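Local coordinates for protein FMN-dependent NADH-azoreductase 1 (Bacillus anthracis, PDB 3U7I) that probably reduces quinones and cleaves the azo bond of aromatic azo compounds with electrons from NADH, using one bound FMN per subunit of its homodimer, at residues E87-F92 and R124-Y129; D118-A123 and A172-L177. All coordinates share one frame; numbering follows the deposited sequence.

Contact 1. Residues E87-F92 and R124-Y129; sequences EILQQF and RETFKY
Leu89 reaches from helix 76-94 into the turn before strand 127-129 and divides its two methyls between two neighbours. CD1 of Leu89 lies 3.6 Å from CG2 of Thr126, the two side chains lying side by side and pointing opposite ways, while CD2 rests on the aliphatic part of Glu125, 3.6 Å from its CG. A forked leucine suits this place, since one buried side chain can pack against two successive residues. Thr126 offers its methyl to the helix because CG2 stands anti to the carbonyl carbon; OG1 is hydrogen-bonded instead to the carbonyl O of Ile120 and the backbone N of Ile122. CD2 of the Phe92 ring approaches CG2 of Thr126 obliquely at 4.3 Å, a looser contact.

Toward solvent the contact thins to polar groups. Gln90 NE2 makes a weak hydrogen bond of 3.5 Å to Glu125 OE1, its N-H...O angle 151°. Long polar side chains suit this edge: Glu125 lays its CH2 groups on Leu89 yet keeps its carboxylate among polar partners, the stronger being Lys93, in a salt bridge.

Around the apolar part, Phe92 packs on Tyr116 of helix 111-120, while strand 127-129 pairs antiparallel with strand 134-136.

Contact 2. Residues D118-A123 and A172-L177; sequences DNIMIA and AMFNFL
Met121 and Met173, both selenomethionine, cross at about a right angle, with their SE atoms 3.9 Å apart. Met121 reaches out with CB, CG and SE extended (chi2 180°), then bends at its last torsion, chi3 64°, which sets the methyl CE to one side. CE of Met121 consequently has two neighbours: SE of Met173, also at 3.9 Å, and the Phe176 ring, approached obliquely, with CE 4.1 Å from CE2. Met173 is bent at both chi2 and chi3, a more folded shape than Met121, which is extended as far as SE. Methionine suits such a place because its long, unbranched, apolar chain can turn the thioether and methyl to fit what lies opposite; selenium is the label that stands in for sulfur.

Nearer the backbone, CG of Met121 lies 4.3 Å from CD1 of Leu177, whose branched end fills in beside the stem of the longer chain. CD1 of Ile120 meets CE1 of the Phe174 ring at 4.2 Å, the two side chains again at about a right angle and the methyl oblique to the ring. No hydrogen bond spans the segments, and all six touching residues are buried, so this is purely apolar packing. The second subunit covers another part, its Asn106 packing on Met121, its Phe107 on Met173 and its Trp159 ring meeting that of Phe176.

The contact joins the C-terminal end of helix 111-120 and the residue just after it to the last turns of helix 165-177, and Met117 of helix 111-120 extends it by touching Met173 and Phe174.

How the contacts relate
From the N terminus the chain first supplies helix 76-94, then runs through central strand 97-103 and helix 111-120 to the turn before strand 127-129, where contact 1 closes a loop of 31 residues. Contact 2 begins within that loop, at 118-123, and closes only at 172-177, after strands 134-136 and 143-149, so the two loops cross. The contacts also touch: CE1 of Phe92 lies 3.5 Å from CD1 of Ile120, and the carbonyl O of Thr126 lies 3.6 Å from CD2 of Leu177. Contact 1 ties helix 76-94 to the turn leading into the antiparallel pair 127-129/134-136, and contact 2 ties the end of helix 111-120 to helix 165-177.

Contact 1. Residues E87-F92 and R124-Y129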
loop_
_atom_site.group_PDB
_atom_site.type_symbol
_atom_site.label_atom_id
_atom_site.label_comp_id
_atom_site.label_asym_id
_atom_site.label_seq_id
_atom_site.Cartn_x
_atom_site.Cartn_y
_atom_site.Cartn_z
ATOM N N GLU C 87 -3.368 -16.817 -13.465
ATOM C CA GLU C 87 -3.125 -16.108 -14.729
ATOM C C GLU C 87 -2.183 -14.939 -14.523
ATOM O O GLU C 87 -1.196 -14.794 -15.243
ATOM C CB GLU C 87 -4.421 -15.553 -15.324
ATOM C CG GLU C 87 -5.341 -16.556 -15.967
ATOM C CD GLU C 87 -6.620 -15.904 -16.492
ATOM O OE1 GLU C 87 -6.759 -14.663 -16.364
ATOM O OE2 GLU C 87 -7.482 -16.635 -17.036
ATOM N N ILE C 88 -2.508 -14.086 -13.550
ATOM C CA ILE C 88 -1.701 -12.903 -13.253
ATOM C C ILE C 88 -0.251 -13.247 -12.858
ATOM O O ILE C 88 0.690 -12.582 -13.294
ATOM C CB ILE C 88 -2.349 -12.037 -12.146
ATOM C CG1 ILE C 88 -3.614 -11.354 -12.676
ATOM C CG2 ILE C 88 -1.355 -11.010 -11.644
ATOM C CD1 ILE C 88 -4.423 -10.642 -11.615
ATOM N N LEU C 89 -0.084 -14.284 -12.038
ATOM C CA LEU C 89 1.237 -14.741 -11.608
ATOM C C LEU C 89 2.048 -15.291 -12.771
ATOM O O LEU C 89 3.231 -14.979 -12.911
ATOM C CB LEU C 89 1.100 -15.823 -10.529
ATOM C CG LEU C 89 2.367 -16.583 -10.136
ATOM C CD1 LEU C 89 3.418 -15.653 -9.529
ATOM C CD2 LEU C 89 2.013 -17.697 -9.171
ATOM N N GLN C 90 1.417 -16.114 -13.602
ATOM C CA GLN C 90 2.132 -16.729 -14.721
ATOM C C GLN C 90 2.517 -15.696 -15.784
ATOM O O GLN C 90 3.572 -15.814 -16.412
ATOM C CB GLN C 90 1.362 -17.922 -15.295
ATOM C CG GLN C 90 1.216 -19.061 -14.290
ATOM C CD GLN C 90 2.559 -19.565 -13.753
ATOM O OE1 GLN C 90 3.511 -19.767 -14.515
ATOM N NE2 GLN C 90 2.633 -19.781 -12.438
ATOM N N GLN C 91 1.685 -14.669 -15.956
ATOM C CA GLN C 91 2.042 -13.534 -16.818
ATOM C C GLN C 91 3.275 -12.786 -16.271
ATOM O O GLN C 91 4.223 -12.499 -17.009
ATOM C CB GLN C 91 0.853 -12.584 -16.999
ATOM C CG GLN C 91 1.177 -11.299 -17.769
ATOM C CD GLN C 91 -0.010 -10.340 -17.870
ATOM O OE1 GLN C 91 -0.629 -9.977 -16.861
ATOM N NE2 GLN C 91 -0.331 -9.931 -19.095
ATOM N N PHE C 92 3.259 -12.475 -14.977
ATOM C CA PHE C 92 4.415 -11.858 -14.319
ATOM C C PHE C 92 5.710 -12.684 -14.510
ATOM O O PHE C 92 6.758 -12.147 -14.869
ATOM C CB PHE C 92 4.122 -11.601 -12.822
ATOM C CG PHE C 92 5.273 -10.983 -12.082
ATOM C CD1 PHE C 92 5.489 -9.609 -12.129
ATOM C CD2 PHE C 92 6.149 -11.769 -11.360
ATOM C CE1 PHE C 92 6.559 -9.034 -11.460
ATOM C CE2 PHE C 92 7.226 -11.202 -10.690
ATOM C CZ PHE C 92 7.430 -9.834 -10.740
ATOM N N ARG C 124 7.004 -20.849 -3.454
ATOM C CA ARG C 124 7.227 -21.928 -4.414
ATOM C C ARG C 124 7.121 -21.450 -5.870
ATOM O O ARG C 124 7.355 -22.229 -6.803
ATOM C CB ARG C 124 6.263 -23.097 -4.146
ATOM C CG ARG C 124 6.657 -23.989 -2.954
ATOM C CD ARG C 124 5.469 -24.774 -2.397
ATOM N NE ARG C 124 4.765 -25.525 -3.435
ATOM C CZ ARG C 124 3.439 -25.619 -3.523
ATOM N NH1 ARG C 124 2.883 -26.323 -4.505
ATOM N NH2 ARG C 124 2.666 -25.011 -2.632
ATOM N N GLU C 125 6.781 -20.170 -6.054
ATOM C CA GLU C 125 6.632 -19.586 -7.385
ATOM C C GLU C 125 7.623 -18.446 -7.640
ATOM O O GLU C 125 8.504 -18.563 -8.489
ATOM C CB GLU C 125 5.189 -19.109 -7.621
ATOM C CG GLU C 125 4.161 -20.244 -7.749
ATOM C CD GLU C 125 4.331 -21.056 -9.035
ATOM O OE1 GLU C 125 4.969 -20.560 -9.989
ATOM O OE2 GLU C 125 3.821 -22.193 -9.097
ATOM N N THR C 126 7.485 -17.337 -6.917
ATOM C CA THR C 126 8.430 -16.228 -7.105
ATOM C C THR C 126 9.432 -16.112 -5.949
ATOM O O THR C 126 10.441 -15.404 -6.048
ATOM C CB THR C 126 7.706 -14.891 -7.363
ATOM O OG1 THR C 126 6.858 -14.589 -6.253
ATOM C CG2 THR C 126 6.849 -14.985 -8.639
ATOM N N PHE C 127 9.146 -16.819 -4.858
ATOM C CA PHE C 127 10.063 -16.919 -3.725
ATOM C C PHE C 127 9.832 -18.245 -3.001
ATOM O O PHE C 127 8.827 -18.926 -3.232
ATOM C CB PHE C 127 9.890 -15.733 -2.753
ATOM C CG PHE C 127 8.717 -15.869 -1.809
ATOM C CD1 PHE C 127 8.854 -16.544 -0.598
ATOM C CD2 PHE C 127 7.484 -15.303 -2.121
ATOM C CE1 PHE C 127 7.779 -16.675 0.273
ATOM C CE2 PHE C 127 6.402 -15.423 -1.248
ATOM C CZ PHE C 127 6.548 -16.112 -0.054
ATOM N N LYS C 128 10.763 -18.616 -2.128
ATOM C CA LYS C 128 10.559 -19.806 -1.317
ATOM C C LYS C 128 11.053 -19.611 0.108
ATOM O O LYS C 128 11.964 -18.822 0.361
ATOM C CB LYS C 128 11.220 -21.035 -1.953
ATOM C CG LYS C 128 12.734 -21.049 -1.883
ATOM C CD LYS C 128 13.255 -22.445 -2.163
ATOM C CE LYS C 128 14.765 -22.468 -2.254
ATOM N NZ LYS C 128 15.293 -23.857 -2.201
ATOM N N TYR C 129 10.426 -20.324 1.037
ATOM C CA TYR C 129 10.858 -20.321 2.425
ATOM C C TYR C 129 12.007 -21.304 2.622
ATOM O O TYR C 129 12.015 -22.385 2.031
ATOM C CB TYR C 129 9.692 -20.667 3.347
ATOM C CG TYR C 129 8.580 -19.648 3.309
ATOM C CD1 TYR C 129 8.752 -18.383 3.855
ATOM C CD2 TYR C 129 7.353 -19.951 2.735
ATOM C CE1 TYR C 129 7.728 -17.439 3.826
ATOM C CE2 TYR C 129 6.322 -19.016 2.703
ATOM C CZ TYR C 129 6.514 -17.760 3.251
ATOM O OH TYR C 129 5.495 -16.826 3.223
#

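Contact 2. Residues D118-A123 and A172-L177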
loop_
_atom_site.group_PDB
_atom_site.type_symbol
_atom_site.label_atom_id
_atom_site.label_comp_id
_atom_site.label_asym_id
_atom_site.label_seq_id
_atom_site.Cartn_x
_atom_site.Cartn_y
_atom_site.Cartn_z
ATOM N N ASP C 118 0.102 -8.833 -4.132
ATOM C CA ASP C 118 -0.484 -9.994 -3.453
ATOM C C ASP C 118 -0.743 -11.177 -4.411
ATOM O O ASP C 118 -0.873 -12.331 -3.975
ATOM C CB ASP C 118 -1.768 -9.612 -2.691
ATOM C CG ASP C 118 -1.503 -8.699 -1.502
ATOM O OD1 ASP C 118 -0.344 -8.648 -1.009
ATOM O OD2 ASP C 118 -2.464 -8.020 -1.057
ATOM N N ASN C 119 -0.818 -10.880 -5.708
ATOM C CA ASN C 119 -0.991 -11.895 -6.756
ATOM C C ASN C 119 0.329 -12.530 -7.211
ATOM O O ASN C 119 0.364 -13.698 -7.602
ATOM C CB ASN C 119 -1.687 -11.286 -7.975
ATOM C CG ASN C 119 -3.196 -11.207 -7.816
ATOM O OD1 ASN C 119 -3.923 -12.050 -8.339
ATOM N ND2 ASN C 119 -3.674 -10.184 -7.103
ATOM N N ILE C 120 1.415 -11.753 -7.158
ATOM C CA ILE C 120 2.693 -12.194 -7.717
ATOM C C ILE C 120 3.740 -12.636 -6.680
ATOM O O ILE C 120 4.716 -13.302 -7.033
ATOM C CB ILE C 120 3.306 -11.116 -8.635
ATOM C CG1 ILE C 120 3.717 -9.895 -7.811
ATOM C CG2 ILE C 120 2.321 -10.745 -9.759
ATOM C CD1 ILE C 120 4.658 -8.977 -8.525
HETATM N N MSE C 121 3.558 -12.269 -5.412
HETATM C CA MSE C 121 4.461 -12.781 -4.371
HETATM C C MSE C 121 3.896 -14.061 -3.772
HETATM O O MSE C 121 3.116 -14.020 -2.808
HETATM C CB MSE C 121 4.732 -11.741 -3.283
HETATM C CG MSE C 121 5.595 -10.589 -3.761
HETATM SE SE MSE C 121 5.892 -9.318 -2.361
HETATM C CE MSE C 121 6.899 -10.463 -1.138
ATOM N N ILE C 122 4.294 -15.192 -4.365
ATOM C CA ILE C 122 3.714 -16.499 -4.070
ATOM C C ILE C 122 4.824 -17.505 -3.772
ATOM O O ILE C 122 5.773 -17.627 -4.550
ATOM C CB ILE C 122 2.861 -17.007 -5.269
ATOM C CG1 ILE C 122 1.747 -16.007 -5.599
ATOM C CG2 ILE C 122 2.270 -18.383 -5.001
ATOM C CD1 ILE C 122 0.736 -15.846 -4.510
ATOM N N ALA C 123 4.710 -18.212 -2.645
ATOM C CA ALA C 123 5.723 -19.187 -2.241
ATOM C C ALA C 123 5.795 -20.345 -3.233
ATOM O O ALA C 123 4.775 -20.771 -3.788
ATOM C CB ALA C 123 5.452 -19.698 -0.828
ATOM N N ALA C 172 12.625 -2.712 -2.721
ATOM C CA ALA C 172 12.852 -3.762 -1.722
ATOM C C ALA C 172 12.253 -5.104 -2.134
ATOM O O ALA C 172 12.950 -6.133 -2.118
ATOM C CB ALA C 172 12.305 -3.331 -0.348
HETATM N N MSE C 173 10.964 -5.090 -2.493
HETATM C CA MSE C 173 10.253 -6.314 -2.848
HETATM C C MSE C 173 10.882 -6.949 -4.077
HETATM O O MSE C 173 11.135 -8.158 -4.110
HETATM C CB MSE C 173 8.776 -6.039 -3.105
HETATM C CG MSE C 173 8.013 -5.614 -1.855
HETATM SE SE MSE C 173 8.137 -6.886 -0.377
HETATM C CE MSE C 173 9.470 -5.991 0.712
ATOM N N PHE C 174 11.151 -6.137 -5.093
ATOM C CA PHE C 174 11.683 -6.716 -6.321
ATOM C C PHE C 174 13.095 -7.223 -6.148
ATOM O O PHE C 174 13.442 -8.254 -6.724
ATOM C CB PHE C 174 11.478 -5.806 -7.535
ATOM C CG PHE C 174 10.039 -5.736 -7.959
ATOM C CD1 PHE C 174 9.481 -6.753 -8.713
ATOM C CD2 PHE C 174 9.223 -4.695 -7.534
ATOM C CE1 PHE C 174 8.146 -6.710 -9.073
ATOM C CE2 PHE C 174 7.891 -4.645 -7.890
ATOM C CZ PHE C 174 7.348 -5.653 -8.656
ATOM N N ASN C 175 13.885 -6.540 -5.318
ATOM C CA ASN C 175 15.229 -7.026 -4.999
ATOM C C ASN C 175 15.149 -8.361 -4.263
ATOM O O ASN C 175 15.913 -9.300 -4.533
ATOM C CB ASN C 175 16.035 -6.015 -4.189
ATOM C CG ASN C 175 17.490 -6.438 -4.036
ATOM O OD1 ASN C 175 18.349 -6.057 -4.836
ATOM N ND2 ASN C 175 17.770 -7.237 -3.010
ATOM N N PHE C 176 14.200 -8.440 -3.338
ATOM C CA PHE C 176 13.917 -9.694 -2.656
ATOM C C PHE C 176 13.621 -10.829 -3.647
ATOM O O PHE C 176 14.193 -11.913 -3.543
ATOM C CB PHE C 176 12.764 -9.518 -1.670
ATOM C CG PHE C 176 12.257 -10.805 -1.109
ATOM C CD1 PHE C 176 13.094 -11.623 -0.360
ATOM C CD2 PHE C 176 10.943 -11.197 -1.323
ATOM C CE1 PHE C 176 12.629 -12.819 0.166
ATOM C CE2 PHE C 176 10.470 -12.391 -0.801
ATOM C CZ PHE C 176 11.318 -13.204 -0.057
ATOM N N LEU C 177 12.725 -10.582 -4.602
ATOM C CA LEU C 177 12.365 -11.590 -5.592
ATOM C C LEU C 177 13.559 -11.996 -6.453
ATOM O O LEU C 177 13.562 -13.075 -7.044
ATOM C CB LEU C 177 11.210 -11.101 -6.482
ATOM C CG LEU C 177 9.862 -10.915 -5.774
ATOM C CD1 LEU C 177 8.722 -10.629 -6.770
ATOM C CD2 LEU C 177 9.540 -12.134 -4.898
#